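Local coordinates for hypothetical protein PH1789 (PDB 1WR2), which is of unknown function but contains a domain of the ATP-grasp superfamily, at residues Glu22-Gln27 / Glu106-Leu111. Numbering follows the deposited sequence.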
# COMPACT_ATOMS: atom_id res chain seq x y z
N GLU A 22 -1.41 0.87 7.71
CA GLU A 22 -1.44 1.50 6.39
C GLU A 22 -0.95 2.94 6.32
O GLU A 22 -0.14 3.26 5.45
CB GLU A 22 -2.85 1.41 5.80
CG GLU A 22 -2.93 1.86 4.34
CD GLU A 22 -4.32 1.69 3.76
OE1 GLU A 22 -5.16 0.99 4.38
OE2 GLU A 22 -4.58 2.24 2.67
N TYR A 23 -1.41 3.81 7.21
CA TYR A 23 -0.99 5.20 7.12
C TYR A 23 0.48 5.39 7.44
O TYR A 23 1.12 6.26 6.87
CB TYR A 23 -1.87 6.12 8.00
CG TYR A 23 -1.55 6.14 9.47
CD1 TYR A 23 -0.46 6.86 9.97
CD2 TYR A 23 -2.34 5.43 10.38
CE1 TYR A 23 -0.17 6.87 11.34
CE2 TYR A 23 -2.05 5.44 11.74
CZ TYR A 23 -0.97 6.16 12.22
OH TYR A 23 -0.69 6.14 13.56
N GLU A 24 1.03 4.55 8.33
CA GLU A 24 2.45 4.66 8.69
C GLU A 24 3.32 4.17 7.54
O GLU A 24 4.36 4.75 7.24
CB GLU A 24 2.77 3.83 9.93
CG GLU A 24 1.99 4.23 11.16
CD GLU A 24 2.15 3.24 12.30
OE1 GLU A 24 2.18 2.02 12.02
OE2 GLU A 24 2.22 3.68 13.46
N ALA A 25 2.90 3.08 6.91
CA ALA A 25 3.63 2.52 5.77
C ALA A 25 3.67 3.57 4.66
O ALA A 25 4.73 3.86 4.11
CB ALA A 25 2.93 1.25 5.28
N LYS A 26 2.51 4.14 4.34
CA LYS A 26 2.44 5.14 3.29
C LYS A 26 3.28 6.38 3.53
O LYS A 26 3.74 7.02 2.58
CB LYS A 26 0.98 5.51 3.03
CG LYS A 26 0.24 4.40 2.31
CD LYS A 26 -1.23 4.72 2.18
CE LYS A 26 -1.96 3.69 1.34
NZ LYS A 26 -3.42 4.01 1.29
N GLN A 27 3.50 6.72 4.79
CA GLN A 27 4.35 7.86 5.12
C GLN A 27 5.77 7.50 4.65
O GLN A 27 6.49 8.33 4.12
CB GLN A 27 4.35 8.11 6.63
CG GLN A 27 3.12 8.86 7.13
CD GLN A 27 3.08 8.95 8.65
OE1 GLN A 27 2.67 8.00 9.32
NE2 GLN A 27 3.54 10.07 9.19
N GLU A 106 -5.91 -1.90 19.62
CA GLU A 106 -5.65 -0.49 19.85
C GLU A 106 -6.15 0.20 18.58
O GLU A 106 -5.75 -0.17 17.48
CB GLU A 106 -4.14 -0.24 20.03
CG GLU A 106 -3.74 1.23 19.88
CD GLU A 106 -2.26 1.48 20.16
OE1 GLU A 106 -1.42 0.66 19.74
OE2 GLU A 106 -1.95 2.52 20.78
N ILE A 107 -7.06 1.17 18.72
CA ILE A 107 -7.57 1.86 17.54
C ILE A 107 -6.79 3.16 17.38
O ILE A 107 -6.91 4.06 18.20
CB ILE A 107 -9.08 2.17 17.66
CG1 ILE A 107 -9.86 0.90 18.00
CG2 ILE A 107 -9.59 2.75 16.35
CD1 ILE A 107 -9.79 -0.19 16.93
N LEU A 108 -5.98 3.25 16.34
CA LEU A 108 -5.19 4.44 16.10
C LEU A 108 -5.97 5.53 15.38
O LEU A 108 -5.55 6.69 15.35
CB LEU A 108 -3.94 4.10 15.27
CG LEU A 108 -2.93 3.16 15.93
CD1 LEU A 108 -1.76 2.92 14.97
CD2 LEU A 108 -2.44 3.78 17.23
N GLY A 109 -7.10 5.16 14.80
CA GLY A 109 -7.92 6.12 14.08
C GLY A 109 -8.49 5.51 12.82
O GLY A 109 -8.39 4.31 12.62
N VAL A 110 -9.10 6.34 11.98
CA VAL A 110 -9.69 5.86 10.74
C VAL A 110 -9.17 6.64 9.55
O VAL A 110 -9.21 7.87 9.53
CB VAL A 110 -11.23 5.98 10.75
CG1 VAL A 110 -11.79 5.52 9.41
CG2 VAL A 110 -11.79 5.16 11.88
N LEU A 111 -8.67 5.92 8.55
CA LEU A 111 -8.13 6.56 7.37
C LEU A 111 -9.28 6.92 6.43
O LEU A 111 -10.12 6.07 6.09
CB LEU A 111 -7.14 5.61 6.68
CG LEU A 111 -6.08 6.24 5.77
CD1 LEU A 111 -5.39 7.38 6.51
CD2 LEU A 111 -5.06 5.18 5.36
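Tyr23 reaches from helix 22-30 to two leucines, touching Leu111 with its CB and Leu108 with its hydroxyl end. CG of Tyr23 stands between the backbone N and the carbonyl carbon (chi1 80°). The Leu108 side chain crosses that of Tyr23 at about a right angle: its CD1 lies 3.7 Å from Tyr23 OH and 4.1 Å from Tyr23 CE2, approaching the ring obliquely. One ring face is covered from within the helix by Glu24 CG, 3.4 Å above the plane and offset toward the rim. The carboxylate of Glu24 is paired with Arg17.

CD1 of Leu111 meets Tyr23 CB at 4.0 Å, while its CD2 packs against the carboxylate end of Glu22, 3.9 Å from CD, the two side chains again crossing nearly perpendicularly. Glu22 is extended, its CG anti to the backbone N (chi1 -172°), and Lys26 NZ grips its OE2 at 2.5 Å through the anti lone pair. Lys62 also pairs with OE2 and Lys71 with OE1, with the like charge of Asp229 also near OE1.

No hydrogen bond joins the segments. Within the ATP-grasp domain, the contact sets helix 22-30 against strand 109-114, through Leu111, and the loop that leads into it, through Leu108. The strand lies between strands 40-42 and 59-64 in a four-stranded antiparallel sheet. Met64 of strand 59-64 touches both Glu22 and Tyr23, while Val110 faces away toward helix 84-101.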